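Local coordinates for SLT domain-containing protein (Bdellovibrio bacteriovorus HD100, PDB 6TAB) that is a lysozyme-like peptidoglycan hydrolase with altered substrate specificity that facilitates exit of the predator from its prey cell, at residues N104-I109 with L123-R128; L115-Y120 with K129-F134; S176-A179 with G183-S186. All blocks are in the same frame, centred on the assembly; numbering follows the deposited sequence.

How the contacts relate
Contacts 1 and 2 form one continuous patch, their centres about 9 Å apart, and both are built on helix 125-144. Their segments interleave along the chain: 104-109, 115-120, then the consecutive segments 123-128 and 129-134. Together they hold segments N-terminal to helix 125-144 onto it, with Tyr120 and Trp132 packing against residues of contact 1. Contact 3 comes later and stands apart, its centre about 26 Å from that of contact 1 and about 28 Å from that of contact 2, on the opposite side of the chain's centre from contact 2. It is a local helix-to-loop contact that closes the first part of the loop between helices 174-178 and 193-211.

Contact 1 of 3, residues N104-I109 with L123-R128; sequences NLLDVI and LSYAQR
Leu106 offers its backbone carbonyl to Arg128 and its side chain to Tyr125, so one loop residue meets the first turn of helix 125-144 through both polar and apolar atoms. The carbonyl oxygen, Leu106 O, takes a hydrogen bond from Arg128 NE at 3.0 Å. That donor lies 19° from the carbonyl plane, and a weak second bond comes from Arg128 NH2. The third guanidinium nitrogen, Arg128 NH1, turns back to Leu123 O at 2.9 Å, also weakly. With chi3 at -56°, the arginine chain bends and brings the guanidinium between these two carbonyls. A water extends the network, donating to Asp107 OD1 and accepting a weak bond from Arg128 NH2; the carboxylate and guanidinium do not touch directly, though their opposite charges probably attract.

Beside this polar cluster the leucine branches divide their work. Leu106 CD1 approaches the Tyr125 ring obliquely, 3.7 Å from Tyr125 CE1, while Leu106 CD2 rests 3.9 Å from Arg128 CB. The tyrosine hydroxyl is satisfied elsewhere, by Asp99 of helix 87-101. Leu98 of that same helix also touches Leu106.

Two backbone N-H groups at the helix start are satisfied locally. Ser124 OG, at the N-cap, accepts from Gln127 N at 3.1 Å, and Ser124 N gives a nearly straight bond to Gln127 OE1 at 3.0 Å, on a lone pair in the carbonyl plane. Gln127 NE2 reaches Glu75. These reciprocal bonds are a capping box, the classic N-terminal helix motif, here opening a helix whose first turn also grips a neighbouring loop.

Contact 2 of 3, residues L115-Y120 with K129-F134; sequences LFCPKY and KQYWAF
Tyr120 reaches from the end of a type I beta turn to two consecutive aromatic residues of helix 125-144, Tyr131 and Trp132. Its CB already points toward that helix, and with CG anti to the backbone N (chi1 -163°) the ring extends on to reach it. Along one side of the ring, CD2 lies over one face of Tyr131, and the next atom, Tyr120 CE2, comes 3.8 Å from Tyr131 CD2. This is a T-shaped stack: the edge of Tyr120 is presented to the face of Tyr131, with ring planes at 83° and centroids 5.6 Å apart. On the other edge, Tyr120 CE1 packs on Val108 O of contact 1. Beyond CZ, Tyr120 OH accepts a hydrogen bond from Trp132 NE1 at 2.9 Å and touches Arg128 CD, also of contact 1. The N-H...O angle is 156° and the oxygen lies close to the indole plane, so the indole N-H points at its acceptor. The bond fixes where the hydroxyl end lies, and the packing against Tyr131 probably restricts the tilt of the ring.

Tyr131 meets two more residues, Cys117 of the turn and Phe116 at the end of helix 113-116. Cys117 CB is 3.9 Å from Tyr131 CE1, and Cys117 SG stands 4.7 Å from the Tyr131 ring centroid in an oblique sulfur-aromatic contact. At the far end of the ring, Tyr131 OH touches Phe116 CB at 3.7 Å, while its hydrogen-bonding partner is Ser247.

Around this buried core, helix 113-116 packs on helix 238-248 through Leu115 and Phe116, while the turn and Tyr120 meet helix 125-144 and Cys117 is tied by a disulfide to Cys253.

Contact 3 of 3, residues S176-A179 with G183-S186; sequences SGNA and GFKS
The side-chain amide of Asn178 makes a pair of hydrogen bonds to the main-chain N-H and C=O of Phe184, in the loop that follows helix 174-178 of the lysozyme-like SLT domain. In one direction Asn178 OD1 accepts from Phe184 N at 2.9 Å, with an N-H...O angle of 150° and the donor tilted 18° from the plane of the side-chain carbonyl. In the other, Asn178 ND2 donates to Phe184 O at 3.2 Å along a straighter path of 165°. This second bond lies near the amide plane of the asparagine and meets a lone pair of the backbone carbonyl. Using both ends of the amide fixes its rotation and holds the Phe184 backbone to the end of the helix.

The asparagine oxygen, Asn178 OD1, also comes 3.5 Å from Phe184 CD2, approaching the ring obliquely. Gly183 N, although close to the same oxygen, is badly angled for a bond to it and is served by a water instead. Gly183 itself has a positive phi, a conformation readily adopted by glycine, as the chain turns into Phe184.

In the next shell, the buried Phe184 side chain touches Ile172, Asp189 and Leu190 and, from helix 193-211, Gln195 and Cys199. Cys199 is disulfide-bonded to Cys182, the residue immediately before Gly183, so the loop is held covalently as well. Asp189 accepts a hydrogen bond from Ser186 N just beyond these two bonds. Between helix end and loop, the bridging water donates to Asn178 O at 2.9 Å and accepts from Gly183 N at 3.0 Å.

Contact 1 of 3, residues N104-I109 with L123-R128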
loop_
_atom_site.group_PDB
_atom_site.type_symbol
_atom_site.label_atom_id
_atom_site.label_comp_id
_atom_site.label_asym_id
_atom_site.label_seq_id
_atom_site.Cartn_x
_atom_site.Cartn_y
_atom_site.Cartn_z
ATOM N N ASN A 104 6.593 -6.964 10.728
ATOM C CA ASN A 104 6.141 -5.966 11.715
ATOM C C ASN A 104 4.724 -5.481 11.395
ATOM O O ASN A 104 3.853 -5.395 12.288
ATOM C CB ASN A 104 7.155 -4.813 11.885
ATOM C CG ASN A 104 8.538 -5.352 12.186
ATOM O OD1 ASN A 104 8.765 -5.957 13.242
ATOM N ND2 ASN A 104 9.440 -5.216 11.212
ATOM N N LEU A 105 4.460 -5.234 10.093
ATOM C CA LEU A 105 3.108 -4.875 9.626
ATOM C C LEU A 105 2.070 -5.898 10.145
ATOM O O LEU A 105 0.962 -5.526 10.624
ATOM C CB LEU A 105 3.102 -4.802 8.093
ATOM C CG LEU A 105 1.737 -4.582 7.408
ATOM C CD1 LEU A 105 1.125 -3.241 7.798
ATOM C CD2 LEU A 105 1.870 -4.660 5.889
ATOM N N LEU A 106 2.409 -7.189 9.998
ATOM C CA LEU A 106 1.479 -8.308 10.292
ATOM C C LEU A 106 1.374 -8.661 11.790
ATOM O O LEU A 106 0.597 -9.527 12.160
ATOM C CB LEU A 106 1.876 -9.522 9.426
ATOM C CG LEU A 106 1.651 -9.344 7.911
ATOM C CD1 LEU A 106 2.380 -10.389 7.116
ATOM C CD2 LEU A 106 0.180 -9.314 7.541
ATOM N N ASP A 107 2.123 -7.970 12.648
ATOM C CA ASP A 107 2.024 -8.084 14.138
ATOM C C ASP A 107 1.221 -6.922 14.761
ATOM O O ASP A 107 0.952 -6.936 15.966
ATOM C CB ASP A 107 3.404 -8.165 14.813
ATOM C CG ASP A 107 4.064 -9.546 14.768
ATOM O OD1 ASP A 107 3.349 -10.552 14.663
ATOM O OD2 ASP A 107 5.294 -9.594 14.858
ATOM N N VAL A 108 0.910 -5.870 14.003
ATOM C CA VAL A 108 0.178 -4.705 14.578
ATOM C C VAL A 108 -1.305 -5.058 14.788
ATOM O O VAL A 108 -1.930 -5.674 13.916
ATOM C CB VAL A 108 0.280 -3.473 13.633
ATOM C CG1 VAL A 108 -0.478 -2.263 14.152
ATOM C CG2 VAL A 108 1.717 -3.124 13.369
ATOM N N ILE A 109 -1.897 -4.615 15.891
ATOM C CA ILE A 109 -3.323 -4.608 16.036
ATOM C C ILE A 109 -3.728 -3.105 15.975
ATOM O O ILE A 109 -3.483 -2.299 16.925
ATOM C CB ILE A 109 -3.850 -5.239 17.366
ATOM C CG1 ILE A 109 -3.439 -6.710 17.416
ATOM C CG2 ILE A 109 -5.366 -5.074 17.559
ATOM C CD1 ILE A 109 -3.741 -7.416 18.706
ATOM N N LEU A 123 -8.526 -12.108 13.119
ATOM C CA LEU A 123 -7.979 -12.682 11.874
ATOM C C LEU A 123 -6.744 -13.564 12.163
ATOM O O LEU A 123 -5.866 -13.190 12.966
ATOM C CB LEU A 123 -7.610 -11.564 10.882
ATOM C CG LEU A 123 -8.755 -10.671 10.403
ATOM C CD1 LEU A 123 -8.227 -9.651 9.386
ATOM C CD2 LEU A 123 -9.917 -11.470 9.815
ATOM N N SER A 124 -6.638 -14.704 11.476
ATOM C CA SER A 124 -5.418 -15.524 11.403
ATOM C C SER A 124 -4.314 -14.794 10.620
ATOM O O SER A 124 -4.588 -13.840 9.854
ATOM C CB SER A 124 -5.726 -16.878 10.743
ATOM O OG SER A 124 -5.980 -16.685 9.360
ATOM N N TYR A 125 -3.092 -15.335 10.708
ATOM C CA TYR A 125 -1.981 -14.812 9.880
ATOM C C TYR A 125 -2.352 -14.854 8.387
ATOM O O TYR A 125 -2.143 -13.873 7.668
ATOM C CB TYR A 125 -0.684 -15.572 10.186
ATOM C CG TYR A 125 0.541 -15.059 9.462
ATOM C CD1 TYR A 125 1.164 -13.869 9.835
ATOM C CD2 TYR A 125 1.136 -15.771 8.433
ATOM C CE1 TYR A 125 2.298 -13.404 9.181
ATOM C CE2 TYR A 125 2.282 -15.324 7.785
ATOM C CZ TYR A 125 2.870 -14.121 8.141
ATOM O OH TYR A 125 4.022 -13.659 7.541
ATOM N N ALA A 126 -2.839 -16.010 7.908
ATOM C CA ALA A 126 -3.237 -16.152 6.460
ATOM C C ALA A 126 -4.291 -15.117 6.058
ATOM O O ALA A 126 -4.183 -14.529 4.965
ATOM C CB ALA A 126 -3.747 -17.544 6.180
ATOM N N GLN A 127 -5.284 -14.888 6.936
ATOM C CA GLN A 127 -6.320 -13.881 6.665
ATOM C C GLN A 127 -5.752 -12.448 6.636
ATOM O O GLN A 127 -6.189 -11.611 5.814
ATOM C CB GLN A 127 -7.501 -14.023 7.642
ATOM C CG GLN A 127 -8.349 -15.308 7.492
ATOM C CD GLN A 127 -9.367 -15.457 8.604
ATOM O OE1 GLN A 127 -9.066 -15.213 9.790
ATOM N NE2 GLN A 127 -10.600 -15.807 8.236
ATOM N N ARG A 128 -4.808 -12.139 7.563
ATOM C CA ARG A 128 -4.176 -10.786 7.538
ATOM C C ARG A 128 -3.400 -10.590 6.216
ATOM O O ARG A 128 -3.365 -9.446 5.697
ATOM C CB ARG A 128 -3.281 -10.575 8.785
ATOM C CG ARG A 128 -4.042 -10.520 10.115
ATOM C CD ARG A 128 -3.257 -10.040 11.340
ATOM N NE ARG A 128 -2.036 -10.758 11.653
ATOM C CZ ARG A 128 -1.927 -11.845 12.419
ATOM N NH1 ARG A 128 -3.018 -12.516 12.802
ATOM N NH2 ARG A 128 -0.713 -12.255 12.786
HETATM O O HOH W 1 2.289 -12.516 13.020
#

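Contact 2 of 3, residues L115-Y120 with K129-F134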
loop_
_atom_site.group_PDB
_atom_site.type_symbol
_atom_site.label_atom_id
_atom_site.label_comp_id
_atom_site.label_asym_id
_atom_site.label_seq_id
_atom_site.Cartn_x
_atom_site.Cartn_y
_atom_site.Cartn_z
ATOM N N LEU A 115 -12.707 1.555 12.165
ATOM C CA LEU A 115 -13.002 2.187 10.869
ATOM C C LEU A 115 -12.720 1.237 9.697
ATOM O O LEU A 115 -13.597 1.003 8.845
ATOM C CB LEU A 115 -12.183 3.480 10.715
ATOM C CG LEU A 115 -12.278 4.197 9.363
ATOM C CD1 LEU A 115 -13.690 4.625 9.048
ATOM C CD2 LEU A 115 -11.325 5.385 9.270
ATOM N N PHE A 116 -11.491 0.710 9.597
ATOM C CA PHE A 116 -11.062 -0.054 8.424
ATOM C C PHE A 116 -11.515 -1.513 8.425
ATOM O O PHE A 116 -11.811 -2.062 7.342
ATOM C CB PHE A 116 -9.542 0.012 8.285
ATOM C CG PHE A 116 -9.030 1.289 7.679
ATOM C CD1 PHE A 116 -8.970 1.410 6.304
ATOM C CD2 PHE A 116 -8.615 2.362 8.459
ATOM C CE1 PHE A 116 -8.504 2.578 5.716
ATOM C CE2 PHE A 116 -8.130 3.527 7.877
ATOM C CZ PHE A 116 -8.111 3.646 6.495
ATOM N N CYS A 117 -11.518 -2.186 9.584
ATOM C CA CYS A 117 -11.696 -3.655 9.613
ATOM C C CYS A 117 -12.127 -4.085 11.008
ATOM O O CYS A 117 -11.288 -4.442 11.857
ATOM C CB CYS A 117 -10.439 -4.396 9.145
ATOM S SG CYS A 117 -10.650 -6.209 9.038
ATOM N N PRO A 118 -13.448 -3.978 11.318
ATOM C CA PRO A 118 -13.861 -4.150 12.712
ATOM C C PRO A 118 -13.434 -5.457 13.416
ATOM O O PRO A 118 -13.139 -5.430 14.640
ATOM C CB PRO A 118 -15.394 -3.972 12.622
ATOM C CG PRO A 118 -15.539 -2.974 11.488
ATOM C CD PRO A 118 -14.498 -3.381 10.467
ATOM N N LYS A 119 -13.349 -6.570 12.668
ATOM C CA LYS A 119 -12.981 -7.876 13.210
ATOM C C LYS A 119 -11.471 -8.174 13.060
ATOM O O LYS A 119 -11.092 -9.347 13.190
ATOM C CB LYS A 119 -13.844 -8.992 12.593
ATOM C CG LYS A 119 -15.330 -8.925 12.902
ATOM C CD LYS A 119 -16.097 -10.094 12.281
ATOM C CE LYS A 119 -17.527 -10.159 12.767
ATOM N NZ LYS A 119 -18.336 -11.138 11.997
ATOM N N TYR A 120 -10.619 -7.149 12.856
ATOM C CA TYR A 120 -9.192 -7.386 12.604
ATOM C C TYR A 120 -8.550 -8.282 13.684
ATOM O O TYR A 120 -7.699 -9.126 13.375
ATOM C CB TYR A 120 -8.438 -6.038 12.471
ATOM C CG TYR A 120 -7.084 -6.174 11.814
ATOM C CD1 TYR A 120 -5.957 -6.453 12.570
ATOM C CD2 TYR A 120 -6.921 -6.024 10.439
ATOM C CE1 TYR A 120 -4.707 -6.624 11.977
ATOM C CE2 TYR A 120 -5.691 -6.234 9.835
ATOM C CZ TYR A 120 -4.560 -6.491 10.604
ATOM O OH TYR A 120 -3.333 -6.641 10.001
ATOM N N LYS A 129 -2.725 -11.635 5.715
ATOM C CA LYS A 129 -2.012 -11.504 4.406
ATOM C C LYS A 129 -3.031 -11.255 3.264
ATOM O O LYS A 129 -2.782 -10.429 2.368
ATOM C CB LYS A 129 -1.108 -12.706 4.125
ATOM C CG LYS A 129 0.088 -12.798 5.075
ATOM C CD LYS A 129 1.336 -13.496 4.536
ATOM C CE LYS A 129 1.143 -14.904 4.072
ATOM N NZ LYS A 129 2.359 -15.593 3.588
ATOM N N GLN A 130 -4.171 -11.970 3.275
ATOM C CA GLN A 130 -5.233 -11.714 2.281
ATOM C C GLN A 130 -5.733 -10.261 2.376
ATOM O O GLN A 130 -5.978 -9.616 1.309
ATOM C CB GLN A 130 -6.382 -12.724 2.435
ATOM C CG GLN A 130 -6.039 -14.150 2.001
ATOM C CD GLN A 130 -7.148 -15.121 2.330
ATOM O OE1 GLN A 130 -8.321 -14.878 2.043
ATOM N NE2 GLN A 130 -6.793 -16.261 2.908
ATOM N N TYR A 131 -5.957 -9.751 3.602
ATOM C CA TYR A 131 -6.427 -8.380 3.845
ATOM C C TYR A 131 -5.454 -7.359 3.210
ATOM O O TYR A 131 -5.843 -6.454 2.456
ATOM C CB TYR A 131 -6.586 -8.131 5.377
ATOM C CG TYR A 131 -6.963 -6.696 5.675
ATOM C CD1 TYR A 131 -8.270 -6.250 5.539
ATOM C CD2 TYR A 131 -6.015 -5.758 6.060
ATOM C CE1 TYR A 131 -8.631 -4.920 5.703
ATOM C CE2 TYR A 131 -6.355 -4.434 6.281
ATOM C CZ TYR A 131 -7.661 -3.997 6.098
ATOM O OH TYR A 131 -7.983 -2.667 6.261
ATOM N N TRP A 132 -4.163 -7.489 3.573
ATOM C CA TRP A 132 -3.166 -6.492 3.119
ATOM C C TRP A 132 -2.969 -6.541 1.599
ATOM O O TRP A 132 -2.756 -5.479 0.973
ATOM C CB TRP A 132 -1.847 -6.586 3.925
ATOM C CG TRP A 132 -2.006 -5.884 5.246
ATOM C CD1 TRP A 132 -2.225 -6.459 6.471
ATOM C CD2 TRP A 132 -2.160 -4.466 5.455
ATOM N NE1 TRP A 132 -2.438 -5.494 7.438
ATOM C CE2 TRP A 132 -2.389 -4.251 6.841
ATOM C CE3 TRP A 132 -2.064 -3.362 4.609
ATOM C CZ2 TRP A 132 -2.635 -2.972 7.340
ATOM C CZ3 TRP A 132 -2.235 -2.099 5.128
ATOM C CH2 TRP A 132 -2.524 -1.905 6.478
ATOM N N ALA A 133 -2.998 -7.739 0.993
ATOM C CA ALA A 133 -2.944 -7.790 -0.509
ATOM C C ALA A 133 -4.149 -7.052 -1.146
ATOM O O ALA A 133 -3.975 -6.310 -2.120
ATOM C CB ALA A 133 -2.813 -9.202 -0.995
ATOM N N PHE A 134 -5.348 -7.207 -0.570
ATOM C CA PHE A 134 -6.520 -6.502 -1.064
ATOM C C PHE A 134 -6.346 -4.978 -0.911
ATOM O O PHE A 134 -6.594 -4.165 -1.843
ATOM C CB PHE A 134 -7.807 -6.976 -0.377
ATOM C CG PHE A 134 -9.045 -6.306 -0.940
ATOM C CD1 PHE A 134 -9.468 -5.067 -0.470
ATOM C CD2 PHE A 134 -9.738 -6.852 -2.021
ATOM C CE1 PHE A 134 -10.551 -4.404 -1.032
ATOM C CE2 PHE A 134 -10.822 -6.186 -2.584
ATOM C CZ PHE A 134 -11.229 -4.960 -2.108
#

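Contact 3 of 3, residues S176-A179 with G183-S186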
loop_
_atom_site.group_PDB
_atom_site.type_symbol
_atom_site.label_atom_id
_atom_site.label_comp_id
_atom_site.label_asym_id
_atom_site.label_seq_id
_atom_site.Cartn_x
_atom_site.Cartn_y
_atom_site.Cartn_z
ATOM N N SER A 176 12.987 8.942 -2.312
ATOM C CA SER A 176 12.199 8.628 -1.111
ATOM C C SER A 176 12.102 7.114 -0.898
ATOM O O SER A 176 12.252 6.620 0.240
ATOM C CB SER A 176 10.836 9.297 -1.130
ATOM O OG SER A 176 10.036 8.775 -2.176
ATOM N N GLY A 177 11.898 6.345 -1.967
ATOM C CA GLY A 177 11.793 4.877 -1.855
ATOM C C GLY A 177 13.077 4.224 -1.350
ATOM O O GLY A 177 13.081 3.300 -0.545
ATOM N N ASN A 178 14.215 4.649 -1.902
ATOM C CA ASN A 178 15.486 4.005 -1.559
ATOM C C ASN A 178 15.872 4.278 -0.083
ATOM O O ASN A 178 16.569 3.443 0.516
ATOM C CB ASN A 178 16.592 4.375 -2.557
ATOM C CG ASN A 178 16.612 3.504 -3.806
ATOM O OD1 ASN A 178 15.917 2.471 -3.858
ATOM N ND2 ASN A 178 17.420 3.908 -4.791
ATOM N N ALA A 179 15.332 5.327 0.550
ATOM C CA ALA A 179 15.517 5.565 2.014
ATOM C C ALA A 179 14.846 4.471 2.881
ATOM O O ALA A 179 15.101 4.389 4.093
ATOM C CB ALA A 179 14.994 6.927 2.370
ATOM N N GLY A 183 16.228 -0.568 -2.661
ATOM C CA GLY A 183 17.304 -0.981 -3.545
ATOM C C GLY A 183 16.959 -0.916 -5.041
ATOM O O GLY A 183 17.351 -1.798 -5.797
ATOM N N PHE A 184 16.282 0.149 -5.477
ATOM C CA PHE A 184 16.098 0.428 -6.917
ATOM C C PHE A 184 17.443 0.847 -7.535
ATOM O O PHE A 184 18.001 1.870 -7.154
ATOM C CB PHE A 184 15.056 1.540 -7.111
ATOM C CG PHE A 184 13.664 1.222 -6.602
ATOM C CD1 PHE A 184 12.932 0.128 -7.080
ATOM C CD2 PHE A 184 13.027 2.108 -5.747
ATOM C CE1 PHE A 184 11.630 -0.092 -6.647
ATOM C CE2 PHE A 184 11.729 1.884 -5.307
ATOM C CZ PHE A 184 11.018 0.797 -5.782
ATOM N N LYS A 185 17.943 0.090 -8.514
ATOM C CA LYS A 185 19.246 0.375 -9.150
ATOM C C LYS A 185 19.153 1.496 -10.202
ATOM O O LYS A 185 20.122 2.226 -10.412
ATOM C CB LYS A 185 19.834 -0.914 -9.729
ATOM C CG LYS A 185 20.296 -1.912 -8.670
ATOM C CD LYS A 185 21.146 -3.047 -9.198
ATOM C CE LYS A 185 20.460 -3.890 -10.259
ATOM N NZ LYS A 185 19.286 -4.625 -9.722
ATOM N N SER A 186 17.990 1.629 -10.854
ATOM C CA SER A 186 17.719 2.642 -11.872
ATOM C C SER A 186 16.224 2.954 -11.897
ATOM O O SER A 186 15.420 2.257 -11.266
ATOM C CB SER A 186 18.169 2.198 -13.241
ATOM O OG SER A 186 17.293 1.222 -13.783
HETATM O O HOH W 2 17.810 1.267 -0.939
#